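Borrelidin polyketide synthase, type I (Streptomyces parvulus, PDB 6OBT) probably removes water, through its dehydratase domain, from a beta-hydroxyacyl intermediate during assembly of the polyketide borrelidin. Local coordinates at residues 158-162 with 261-265; 172-178 with 199-205; 212-216 with 227-233; 269-273 with 284-288. All blocks are in the same frame, centred on the assembly; numbering follows the deposited sequence.

Interaction 1: residues 158-162 with 261-265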
loop_
_atom_site.group_PDB
_atom_site.type_symbol
_atom_site.label_atom_id
_atom_site.label_comp_id
_atom_site.label_asym_id
_atom_site.label_seq_id
_atom_site.Cartn_x
_atom_site.Cartn_y
_atom_site.Cartn_z
ATOM N N GLY A 158 25.808 -4.036 -5.483
ATOM C CA GLY A 158 26.899 -4.013 -6.439
ATOM C C GLY A 158 26.992 -5.194 -7.380
ATOM O O GLY A 158 26.000 -5.877 -7.648
ATOM N N GLY A 159 28.195 -5.442 -7.881
ATOM C CA GLY A 159 28.431 -6.497 -8.833
ATOM C C GLY A 159 29.718 -6.259 -9.597
ATOM O O GLY A 159 30.510 -5.367 -9.268
ATOM N N PRO A 160 29.954 -7.058 -10.634
ATOM C CA PRO A 160 31.128 -6.837 -11.479
ATOM C C PRO A 160 30.940 -5.595 -12.330
ATOM O O PRO A 160 29.848 -5.364 -12.874
ATOM C CB PRO A 160 31.189 -8.105 -12.345
ATOM C CG PRO A 160 29.778 -8.603 -12.382
ATOM C CD PRO A 160 29.143 -8.205 -11.078
ATOM N N PRO A 161 31.973 -4.757 -12.456
ATOM C CA PRO A 161 31.843 -3.576 -13.305
ATOM C C PRO A 161 31.672 -3.976 -14.751
ATOM O O PRO A 161 32.149 -5.044 -15.182
ATOM C CB PRO A 161 33.174 -2.833 -13.077
ATOM C CG PRO A 161 34.131 -3.908 -12.698
ATOM C CD PRO A 161 33.328 -4.899 -11.901
ATOM N N PRO A 162 30.987 -3.169 -15.552
ATOM C CA PRO A 162 30.827 -3.506 -16.964
ATOM C C PRO A 162 32.130 -3.285 -17.714
ATOM O O PRO A 162 33.025 -2.568 -17.267
ATOM C CB PRO A 162 29.742 -2.538 -17.437
ATOM C CG PRO A 162 29.926 -1.340 -16.546
ATOM C CD PRO A 162 30.396 -1.860 -15.214
ATOM N N VAL A 261 21.641 -9.225 -12.718
ATOM C CA VAL A 261 21.198 -8.205 -13.665
ATOM C C VAL A 261 21.509 -6.830 -13.091
ATOM O O VAL A 261 21.166 -6.536 -11.937
ATOM C CB VAL A 261 19.697 -8.328 -13.968
ATOM C CG1 VAL A 261 19.323 -7.414 -15.128
ATOM C CG2 VAL A 261 19.326 -9.769 -14.255
ATOM N N ARG A 262 22.156 -5.983 -13.892
ATOM C CA ARG A 262 22.430 -4.609 -13.493
ATOM C C ARG A 262 22.063 -3.667 -14.625
ATOM O O ARG A 262 22.306 -3.966 -15.801
ATOM C CB ARG A 262 23.910 -4.405 -13.107
ATOM C CG ARG A 262 24.370 -5.268 -11.953
ATOM C CD ARG A 262 25.198 -4.472 -10.962
ATOM N NE ARG A 262 26.602 -4.451 -11.349
ATOM C CZ ARG A 262 27.515 -3.654 -10.804
ATOM N NH1 ARG A 262 27.170 -2.809 -9.840
ATOM N NH2 ARG A 262 28.773 -3.696 -11.221
ATOM N N LEU A 263 21.475 -2.531 -14.264
ATOM C CA LEU A 263 21.107 -1.497 -15.221
ATOM C C LEU A 263 21.926 -0.253 -14.909
ATOM O O LEU A 263 21.827 0.302 -13.805
ATOM C CB LEU A 263 19.604 -1.209 -15.159
ATOM C CG LEU A 263 19.086 -0.161 -16.139
ATOM C CD1 LEU A 263 19.214 -0.680 -17.581
ATOM C CD2 LEU A 263 17.651 0.218 -15.850
ATOM N N PHE A 264 22.750 0.176 -15.872
ATOM C CA PHE A 264 23.670 1.279 -15.622
ATOM C C PHE A 264 23.133 2.623 -16.076
ATOM O O PHE A 264 23.627 3.656 -15.619
ATOM C CB PHE A 264 25.015 1.000 -16.301
ATOM C CG PHE A 264 25.591 -0.337 -15.936
ATOM C CD1 PHE A 264 26.160 -0.529 -14.681
ATOM C CD2 PHE A 264 25.546 -1.396 -16.817
ATOM C CE1 PHE A 264 26.676 -1.769 -14.323
ATOM C CE2 PHE A 264 26.056 -2.630 -16.462
ATOM C CZ PHE A 264 26.613 -2.812 -15.209
ATOM N N ALA A 265 22.092 2.634 -16.904
ATOM C CA ALA A 265 21.595 3.872 -17.477
ATOM C C ALA A 265 20.113 3.731 -17.756
ATOM O O ALA A 265 19.645 2.649 -18.113
ATOM C CB ALA A 265 22.325 4.205 -18.783
#
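Arg262 NH2 donates a short, nearly straight hydrogen bond of 2.6 Å to Pro160 O. The oxygen lies in the guanidinium plane. The donor, however, sits above the carbonyl plane, with a C=O...N angle of 102°, so this bond does not follow a lone pair. Two flat groups sandwich the same guanidinium. Gly159 N lies over the centre of one face, and Arg262 NH1 packs 3.4 Å from Gly158 C. Having no side chain, Gly159 lets the peptide come close to this face. Phe264 CE1 lies over the opposite face, nearer the rim. The arginine chain bends at chi2 (-136°) and chi3 (-87°), and this turns its head along the passing loop. Beyond the arginine, Pro162 rides over the other end of the contact. Its CG sits over the face of the Phe264 ring in a CH-pi contact, 4.0 Å from the centroid. Pro162 CB lies 3.8 Å from Phe264 CE2. The loop 158-162 is thus held at the surface against the end of strand 254-263 by the guanidinium bond and the proline-on-ring contact. Asp100 takes Arg262 NH1 in a salt bridge and also accepts from Gly158 N. This fixes the orientation of the guanidinium and leaves NH2 to reach Pro160 O.

Interaction 2: residues 172-178 with 199-205; sequences GAMPLDV and LRRAWRA
Strand 174-176 runs antiparallel to strand 199-205: Met174 and Arg204 form a hydrogen-bonded pair, N to O at 3.1 Å each way, Pro175 lies opposite Trp203 as a non-hydrogen-bonded pair, and Leu176 N donates to Ala202 O at 2.8 Å. Pro175 and Trp203 share one face of the sheet. Pro175 CG leans obliquely on Trp203 CD1 at 3.8 Å, and Ala173 CB touches Trp203 CB. On the other face, Leu176 CD1 rests 3.8 Å from Arg204 CB, while its CD2 nears the methyl of Ala202. Val178 follows with CG1, set anti to its carbonyl carbon (chi1 -69°), between Ala202 CB and Leu199 CD2, 3.8 Å from each. Val178 CG2 approaches Arg200 O at 3.6 Å. A water bridges Leu176 O and Ala202 N where the strands begin to part. Arg200 and Arg201, both opposite Glu212 on strand 208-214, make a classic beta bulge with it, and Arg201 forms a salt bridge with that glutamate. Strand 199-205 pairs on its other side with strand 208-214, which leaves 174-176 as the outermost strand of this end within the chain. Trp203 packs on Val210, and Leu176 on Leu209.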
loop_
_atom_site.group_PDB
_atom_site.type_symbol
_atom_site.label_atom_id
_atom_site.label_comp_id
_atom_site.label_asym_id
_atom_site.label_seq_id
_atom_site.Cartn_x
_atom_site.Cartn_y
_atom_site.Cartn_z
ATOM N N GLY A 172 36.100 -9.298 -37.753
ATOM C CA GLY A 172 35.821 -10.646 -38.167
ATOM C C GLY A 172 34.382 -11.062 -37.971
ATOM O O GLY A 172 34.102 -12.262 -37.950
ATOM N N ALA A 173 33.468 -10.108 -37.768
ATOM C CA ALA A 173 32.058 -10.398 -37.549
ATOM C C ALA A 173 31.329 -10.401 -38.887
ATOM O O ALA A 173 31.424 -9.438 -39.657
ATOM C CB ALA A 173 31.419 -9.384 -36.600
ATOM N N MET A 174 30.612 -11.492 -39.161
ATOM C CA MET A 174 29.899 -11.647 -40.423
ATOM C C MET A 174 28.471 -11.141 -40.298
ATOM O O MET A 174 27.751 -11.564 -39.382
ATOM C CB MET A 174 29.897 -13.099 -40.879
ATOM C CG MET A 174 28.824 -13.455 -41.925
ATOM S SD MET A 174 29.258 -14.709 -43.208
ATOM C CE MET A 174 29.899 -13.715 -44.602
ATOM N N PRO A 175 28.024 -10.271 -41.200
ATOM C CA PRO A 175 26.628 -9.828 -41.169
ATOM C C PRO A 175 25.670 -10.992 -41.370
ATOM O O PRO A 175 25.830 -11.806 -42.284
ATOM C CB PRO A 175 26.553 -8.825 -42.328
ATOM C CG PRO A 175 27.945 -8.318 -42.467
ATOM C CD PRO A 175 28.819 -9.520 -42.183
ATOM N N LEU A 176 24.680 -11.067 -40.480
ATOM C CA LEU A 176 23.610 -12.053 -40.536
ATOM C C LEU A 176 22.409 -11.448 -41.247
ATOM O O LEU A 176 22.123 -10.257 -41.106
ATOM C CB LEU A 176 23.212 -12.482 -39.124
ATOM C CG LEU A 176 23.894 -13.649 -38.407
ATOM C CD1 LEU A 176 25.386 -13.707 -38.693
ATOM C CD2 LEU A 176 23.632 -13.528 -36.905
ATOM N N ASP A 177 21.708 -12.269 -42.019
ATOM C CA ASP A 177 20.484 -11.814 -42.661
ATOM C C ASP A 177 19.352 -11.924 -41.647
ATOM O O ASP A 177 18.969 -13.032 -41.261
ATOM C CB ASP A 177 20.195 -12.633 -43.915
ATOM C CG ASP A 177 19.002 -12.110 -44.682
ATOM O OD1 ASP A 177 18.557 -10.980 -44.387
ATOM O OD2 ASP A 177 18.503 -12.830 -45.575
ATOM N N VAL A 178 18.827 -10.782 -41.202
ATOM C CA VAL A 178 17.707 -10.757 -40.262
ATOM C C VAL A 178 16.402 -10.372 -40.948
ATOM O O VAL A 178 15.413 -10.029 -40.266
ATOM C CB VAL A 178 17.988 -9.827 -39.073
ATOM C CG1 VAL A 178 19.087 -10.402 -38.196
ATOM C CG2 VAL A 178 18.335 -8.429 -39.554
ATOM N N LEU A 199 14.832 -5.442 -33.398
ATOM C CA LEU A 199 16.071 -5.932 -33.988
ATOM C C LEU A 199 16.283 -5.324 -35.374
ATOM O O LEU A 199 15.409 -5.415 -36.241
ATOM C CB LEU A 199 16.048 -7.458 -34.084
ATOM C CG LEU A 199 17.243 -8.014 -34.875
ATOM C CD1 LEU A 199 18.565 -7.618 -34.235
ATOM C CD2 LEU A 199 17.154 -9.518 -34.998
ATOM N N ARG A 200 17.461 -4.727 -35.590
ATOM C CA ARG A 200 17.783 -4.085 -36.861
ATOM C C ARG A 200 18.918 -4.763 -37.612
ATOM O O ARG A 200 18.818 -4.977 -38.828
ATOM C CB ARG A 200 18.137 -2.609 -36.630
ATOM C CG ARG A 200 17.188 -1.881 -35.703
ATOM C CD ARG A 200 15.798 -1.731 -36.313
ATOM N NE ARG A 200 14.863 -1.162 -35.343
ATOM C CZ ARG A 200 13.610 -0.819 -35.625
ATOM N NH1 ARG A 200 13.135 -0.978 -36.855
ATOM N NH2 ARG A 200 12.834 -0.299 -34.681
ATOM N N ARG A 201 20.031 -5.064 -36.943
ATOM C CA ARG A 201 21.151 -5.726 -37.605
ATOM C C ARG A 201 21.772 -6.724 -36.641
ATOM O O ARG A 201 21.704 -6.544 -35.428
ATOM C CB ARG A 201 22.221 -4.717 -38.084
ATOM C CG ARG A 201 21.677 -3.391 -38.615
ATOM C CD ARG A 201 22.555 -2.832 -39.725
ATOM N NE ARG A 201 23.895 -2.518 -39.243
ATOM C CZ ARG A 201 24.361 -1.283 -39.082
ATOM N NH1 ARG A 201 23.593 -0.241 -39.375
ATOM N NH2 ARG A 201 25.592 -1.086 -38.630
ATOM N N ALA A 202 22.363 -7.785 -37.184
ATOM C CA ALA A 202 23.037 -8.776 -36.356
ATOM C C ALA A 202 24.263 -9.318 -37.089
ATOM O O ALA A 202 24.313 -9.336 -38.325
ATOM C CB ALA A 202 22.082 -9.918 -35.963
ATOM N N TRP A 203 25.270 -9.722 -36.308
ATOM C CA TRP A 203 26.467 -10.384 -36.812
ATOM C C TRP A 203 26.791 -11.566 -35.914
ATOM O O TRP A 203 26.498 -11.552 -34.720
ATOM C CB TRP A 203 27.725 -9.489 -36.826
ATOM C CG TRP A 203 27.633 -8.174 -37.523
ATOM C CD1 TRP A 203 28.211 -7.837 -38.723
ATOM C CD2 TRP A 203 26.963 -7.001 -37.056
ATOM N NE1 TRP A 203 27.928 -6.528 -39.029
ATOM C CE2 TRP A 203 27.162 -5.993 -38.021
ATOM C CE3 TRP A 203 26.207 -6.706 -35.913
ATOM C CZ2 TRP A 203 26.630 -4.714 -37.884
ATOM C CZ3 TRP A 203 25.682 -5.429 -35.777
ATOM C CH2 TRP A 203 25.902 -4.448 -36.755
ATOM N N ARG A 204 27.450 -12.563 -36.485
ATOM C CA ARG A 204 28.140 -13.573 -35.698
ATOM C C ARG A 204 29.563 -13.093 -35.448
ATOM O O ARG A 204 30.284 -12.761 -36.394
ATOM C CB ARG A 204 28.143 -14.921 -36.421
ATOM C CG ARG A 204 28.959 -16.012 -35.738
ATOM C CD ARG A 204 28.551 -17.380 -36.275
ATOM N NE ARG A 204 29.452 -18.461 -35.873
ATOM C CZ ARG A 204 29.142 -19.754 -35.948
ATOM N NH1 ARG A 204 27.954 -20.127 -36.410
ATOM N NH2 ARG A 204 30.018 -20.677 -35.565
ATOM N N ALA A 205 29.962 -13.060 -34.183
ATOM C CA ALA A 205 31.292 -12.617 -33.773
ATOM C C ALA A 205 31.948 -13.774 -33.032
ATOM O O ALA A 205 31.714 -13.957 -31.833
ATOM C CB ALA A 205 31.205 -11.368 -32.895
HETATM O O HOH W 1 22.052 -7.637 -40.315
#

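Interaction 3: residues 212-216 with 227-233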
loop_
_atom_site.group_PDB
_atom_site.type_symbol
_atom_site.label_atom_id
_atom_site.label_comp_id
_atom_site.label_asym_id
_atom_site.label_seq_id
_atom_site.Cartn_x
_atom_site.Cartn_y
_atom_site.Cartn_z
ATOM N N GLU A 212 22.439 -4.846 -33.237
ATOM C CA GLU A 212 21.900 -3.507 -33.026
ATOM C C GLU A 212 20.389 -3.620 -32.872
ATOM O O GLU A 212 19.722 -4.213 -33.726
ATOM C CB GLU A 212 22.243 -2.572 -34.192
ATOM C CG GLU A 212 23.667 -2.064 -34.160
ATOM C CD GLU A 212 24.064 -1.335 -35.432
ATOM O OE1 GLU A 212 25.277 -1.099 -35.616
ATOM O OE2 GLU A 212 23.171 -0.992 -36.240
ATOM N N ILE A 213 19.861 -3.068 -31.779
ATOM C CA ILE A 213 18.449 -3.177 -31.414
ATOM C C ILE A 213 17.970 -1.792 -30.992
ATOM O O ILE A 213 18.633 -1.137 -30.182
ATOM C CB ILE A 213 18.261 -4.190 -30.267
ATOM C CG1 ILE A 213 18.930 -5.529 -30.612
ATOM C CG2 ILE A 213 16.791 -4.419 -29.985
ATOM C CD1 ILE A 213 19.074 -6.486 -29.443
ATOM N N SER A 214 16.835 -1.334 -31.532
ATOM C CA SER A 214 16.370 0.004 -31.169
ATOM C C SER A 214 14.848 0.122 -31.244
ATOM O O SER A 214 14.191 -0.569 -32.023
ATOM C CB SER A 214 17.030 1.076 -32.043
ATOM O OG SER A 214 16.790 0.867 -33.415
ATOM N N LEU A 215 14.301 1.023 -30.423
ATOM C CA LEU A 215 12.858 1.235 -30.358
ATOM C C LEU A 215 12.375 1.998 -31.594
ATOM O O LEU A 215 13.154 2.714 -32.240
ATOM C CB LEU A 215 12.498 2.006 -29.082
ATOM C CG LEU A 215 12.560 1.201 -27.784
ATOM C CD1 LEU A 215 12.721 2.104 -26.556
ATOM C CD2 LEU A 215 11.311 0.338 -27.676
ATOM N N PRO A 216 11.100 1.835 -31.962
ATOM C CA PRO A 216 10.513 2.701 -32.992
ATOM C C PRO A 216 10.617 4.162 -32.585
ATOM O O PRO A 216 10.585 4.502 -31.400
ATOM C CB PRO A 216 9.044 2.253 -33.048
ATOM C CG PRO A 216 8.972 0.982 -32.283
ATOM C CD PRO A 216 10.096 0.967 -31.320
ATOM N N HIS A 227 12.902 0.370 -21.356
ATOM C CA HIS A 227 11.569 0.094 -21.890
ATOM C C HIS A 227 11.393 -1.400 -22.167
ATOM O O HIS A 227 12.262 -2.012 -22.814
ATOM C CB HIS A 227 11.333 0.874 -23.186
ATOM C CG HIS A 227 9.904 0.900 -23.631
ATOM N ND1 HIS A 227 9.307 -0.156 -24.290
ATOM C CD2 HIS A 227 8.953 1.860 -23.516
ATOM C CE1 HIS A 227 8.046 0.149 -24.551
ATOM N NE2 HIS A 227 7.805 1.368 -24.093
ATOM N N PRO A 228 10.281 -2.008 -21.734
ATOM C CA PRO A 228 10.100 -3.461 -21.932
ATOM C C PRO A 228 10.271 -3.949 -23.361
ATOM O O PRO A 228 10.736 -5.080 -23.565
ATOM C CB PRO A 228 8.669 -3.690 -21.422
ATOM C CG PRO A 228 8.531 -2.676 -20.321
ATOM C CD PRO A 228 9.279 -1.450 -20.803
ATOM N N GLY A 229 9.876 -3.158 -24.358
ATOM C CA GLY A 229 9.981 -3.642 -25.727
ATOM C C GLY A 229 11.419 -3.761 -26.176
ATOM O O GLY A 229 11.766 -4.650 -26.966
ATOM N N LEU A 230 12.270 -2.872 -25.680
ATOM C CA LEU A 230 13.689 -2.921 -26.006
ATOM C C LEU A 230 14.399 -3.962 -25.150
ATOM O O LEU A 230 15.209 -4.745 -25.656
ATOM C CB LEU A 230 14.295 -1.537 -25.813
ATOM C CG LEU A 230 15.778 -1.373 -26.102
ATOM C CD1 LEU A 230 16.031 -1.761 -27.540
ATOM C CD2 LEU A 230 16.193 0.046 -25.863
ATOM N N PHE A 231 14.070 -3.997 -23.853
ATOM C CA PHE A 231 14.533 -5.071 -22.982
ATOM C C PHE A 231 14.191 -6.444 -23.573
ATOM O O PHE A 231 15.039 -7.347 -23.606
ATOM C CB PHE A 231 13.897 -4.873 -21.591
ATOM C CG PHE A 231 14.673 -5.471 -20.436
ATOM C CD1 PHE A 231 14.508 -4.962 -19.155
ATOM C CD2 PHE A 231 15.508 -6.562 -20.611
ATOM C CE1 PHE A 231 15.187 -5.497 -18.076
ATOM C CE2 PHE A 231 16.185 -7.106 -19.542
ATOM C CZ PHE A 231 16.018 -6.583 -18.273
ATOM N N ASP A 232 12.954 -6.623 -24.062
ATOM C CA ASP A 232 12.579 -7.934 -24.579
ATOM C C ASP A 232 13.322 -8.259 -25.873
ATOM O O ASP A 232 13.724 -9.410 -26.103
ATOM C CB ASP A 232 11.068 -8.010 -24.822
ATOM C CG ASP A 232 10.641 -9.366 -25.298
ATOM O OD1 ASP A 232 10.229 -9.505 -26.480
ATOM O OD2 ASP A 232 10.761 -10.313 -24.494
ATOM N N ALA A 233 13.492 -7.267 -26.742
ATOM C CA ALA A 233 14.203 -7.532 -27.992
ATOM C C ALA A 233 15.675 -7.848 -27.741
ATOM O O ALA A 233 16.284 -8.596 -28.517
ATOM C CB ALA A 233 14.054 -6.346 -28.932
#
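Ile213 sends CG2 against helix 228-236, where it meets Ala233 CB at 3.5 Å and Leu230 CD1 at 3.7 Å. Its other branch also approaches the helix, and CD1 lies 3.6 Å from Ala233 O. Ser214 turns its side chain the other way. Its CA still passes 4.0 Å from Leu230 CD1, so this leucine methyl fits close to the strand backbone. Leu215 crosses Leu230 at about a right angle, Leu215 CG to Leu230 CB at 3.8 Å. Its CD1 also touches His227 CB, at 3.8 Å, and CD2 approaches the imidazole obliquely. His227 is the N-cap of the helix. With CG anti to the backbone N (chi1 -167°), ND1 comes beside the first turn of the helix, where Gly229 N points, and accepts from it at 3.1 Å. This bond holds the ring's rotation. The rings of Trp69 and Tyr224 also meet it, and Ile213 rests on Val273. His227, Pro228 and Asp232 spell HPxxxD at the helix start, and Asp232 with His236 the DxxxH motif, whose aspartate is probably catalytic, as in related dehydratases. A buried helix nearly antiparallel to a strand of the sheet curving round it is the hotdog arrangement.

Interaction 4: residues 269-273 with 284-288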
loop_
_atom_site.group_PDB
_atom_site.type_symbol
_atom_site.label_atom_id
_atom_site.label_comp_id
_atom_site.label_asym_id
_atom_site.label_seq_id
_atom_site.Cartn_x
_atom_site.Cartn_y
_atom_site.Cartn_z
ATOM N N THR A 269 17.314 4.344 -25.809
ATOM C CA THR A 269 16.376 3.913 -26.841
ATOM C C THR A 269 17.008 3.031 -27.910
ATOM O O THR A 269 16.278 2.496 -28.752
ATOM C CB THR A 269 15.735 5.128 -27.534
ATOM O OG1 THR A 269 16.755 5.905 -28.174
ATOM C CG2 THR A 269 14.979 6.007 -26.542
ATOM N N SER A 270 18.332 2.874 -27.910
ATOM C CA SER A 270 19.022 2.071 -28.910
ATOM C C SER A 270 20.225 1.396 -28.268
ATOM O O SER A 270 20.988 2.043 -27.547
ATOM C CB SER A 270 19.473 2.926 -30.100
ATOM O OG SER A 270 20.282 2.168 -30.980
ATOM N N LEU A 271 20.403 0.101 -28.550
ATOM C CA LEU A 271 21.421 -0.692 -27.870
ATOM C C LEU A 271 22.327 -1.422 -28.855
ATOM O O LEU A 271 21.905 -1.818 -29.945
ATOM C CB LEU A 271 20.820 -1.745 -26.960
ATOM C CG LEU A 271 19.989 -1.233 -25.794
ATOM C CD1 LEU A 271 19.213 -2.412 -25.241
ATOM C CD2 LEU A 271 20.895 -0.626 -24.752
ATOM N N ARG A 272 23.574 -1.613 -28.422
ATOM C CA ARG A 272 24.500 -2.586 -28.996
ATOM C C ARG A 272 24.652 -3.729 -28.002
ATOM O O ARG A 272 24.914 -3.490 -26.815
ATOM C CB ARG A 272 25.850 -1.924 -29.301
ATOM C CG ARG A 272 25.676 -0.825 -30.307
ATOM C CD ARG A 272 26.882 0.082 -30.471
ATOM N NE ARG A 272 26.631 1.004 -31.575
ATOM C CZ ARG A 272 27.553 1.782 -32.130
ATOM N NH1 ARG A 272 27.228 2.586 -33.134
ATOM N NH2 ARG A 272 28.795 1.761 -31.677
ATOM N N VAL A 273 24.423 -4.957 -28.464
ATOM C CA VAL A 273 24.209 -6.102 -27.588
ATOM C C VAL A 273 25.200 -7.201 -27.945
ATOM O O VAL A 273 25.462 -7.452 -29.125
ATOM C CB VAL A 273 22.753 -6.604 -27.694
ATOM C CG1 VAL A 273 22.496 -7.749 -26.733
ATOM C CG2 VAL A 273 21.786 -5.461 -27.417
ATOM N N ALA A 284 24.980 -5.098 -22.850
ATOM C CA ALA A 284 24.435 -4.093 -23.753
ATOM C C ALA A 284 25.051 -2.730 -23.473
ATOM O O ALA A 284 25.240 -2.352 -22.315
ATOM C CB ALA A 284 22.924 -3.994 -23.636
ATOM N N TRP A 285 25.366 -2.001 -24.548
ATOM C CA TRP A 285 25.882 -0.636 -24.496
ATOM C C TRP A 285 24.950 0.270 -25.293
ATOM O O TRP A 285 24.153 -0.205 -26.106
ATOM C CB TRP A 285 27.309 -0.543 -25.072
ATOM C CG TRP A 285 28.327 -1.423 -24.393
ATOM C CD1 TRP A 285 29.200 -1.052 -23.421
ATOM C CD2 TRP A 285 28.571 -2.817 -24.640
ATOM N NE1 TRP A 285 29.978 -2.121 -23.041
ATOM C CE2 TRP A 285 29.599 -3.221 -23.764
ATOM C CE3 TRP A 285 28.015 -3.762 -25.508
ATOM C CZ2 TRP A 285 30.104 -4.523 -23.749
ATOM C CZ3 TRP A 285 28.507 -5.062 -25.479
ATOM C CH2 TRP A 285 29.552 -5.424 -24.618
ATOM N N ASP A 286 25.034 1.584 -25.069
ATOM C CA ASP A 286 24.308 2.482 -25.962
ATOM C C ASP A 286 25.108 2.733 -27.250
ATOM O O ASP A 286 26.197 2.191 -27.457
ATOM C CB ASP A 286 23.952 3.789 -25.252
ATOM C CG ASP A 286 25.164 4.628 -24.875
ATOM O OD1 ASP A 286 26.309 4.304 -25.254
ATOM O OD2 ASP A 286 24.957 5.630 -24.152
ATOM N N GLU A 287 24.556 3.587 -28.120
ATOM C CA GLU A 287 25.162 3.852 -29.421
ATOM C C GLU A 287 26.556 4.462 -29.304
ATOM O O GLU A 287 27.310 4.444 -30.280
ATOM C CB GLU A 287 24.257 4.780 -30.237
ATOM C CG GLU A 287 23.130 4.072 -30.966
ATOM C CD GLU A 287 22.566 4.892 -32.111
ATOM O OE1 GLU A 287 23.160 5.938 -32.448
ATOM O OE2 GLU A 287 21.525 4.490 -32.677
ATOM N N SER A 288 26.918 4.989 -28.136
ATOM C CA SER A 288 28.232 5.569 -27.914
ATOM C C SER A 288 29.145 4.657 -27.107
ATOM O O SER A 288 30.217 5.093 -26.675
ATOM C CB SER A 288 28.090 6.923 -27.219
ATOM O OG SER A 288 27.203 6.819 -26.122
HETATM O O HOH W 2 22.076 4.908 -27.804
#
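Arg272 lays one face of its guanidinium on the backbone carbonyl of Glu287. The oxygen sits over the centre of the group, with Glu287 O 3.3 Å from Arg272 CZ. NH1 and NH2 are almost equally near, but neither points its hydrogens properly at it, so the contact is probably electrostatic rather than a hydrogen bond. The arginine chain is extended from CG to NE, and its CD passes 3.7 Å from Asp286 O on the way. Two backbone bonds lock Arg272 to Trp285. Arg272 N gives to Trp285 O at 2.8 Å, and Trp285 N gives to Arg272 O at 2.7 Å. The same Arg272 O also lies at the edge of the indole, 3.4 Å from Trp285 CE3. These are the paired arms of the antiparallel beta hairpin 270-276 and 281-286, within the second hotdog of what is, by family, a double-hotdog dehydratase. On the face away from the indole, Ala284 CB touches Leu271 CD2 and Val273 CG2. Towards the open end, Ser270 OG donates to Glu287 OE2 at 3.1 Å, using the anti lone pair of the carboxylate. A water joins Ser270 O to Glu287 N. Asp286 OD1 reaches forward along its own chain to accept from Ser288 OG at 2.8 Å, weakly from Ser288 N, and from Leu290 N. Trp285 NE1 bonds to Glu163 O.

From the N terminus, residues 158-162 open the first and longest loop, which interaction 1 closes at 261-265. Interaction 2 closes a short loop within it, joining the outermost strand 174-176 to strand 199-205. Interaction 3 follows, also nested inside, and sets strand 208-214 against helix 228-236. Interaction 4 comes in series after interaction 1 and closes the hairpin 270-276 and 281-286. None of the loops cross. Interaction 2 adjoins interaction 3 through backbone pairing of Arg200 with Glu212. Interaction 3 adjoins interaction 4 through Ile213 with Leu271. Their strands form a run of neighbours, with helix 228-236 packed on it. Interaction 1 is joined to interaction 4 through the chain, from strand 254-263 to strand 270-276, with no other touch.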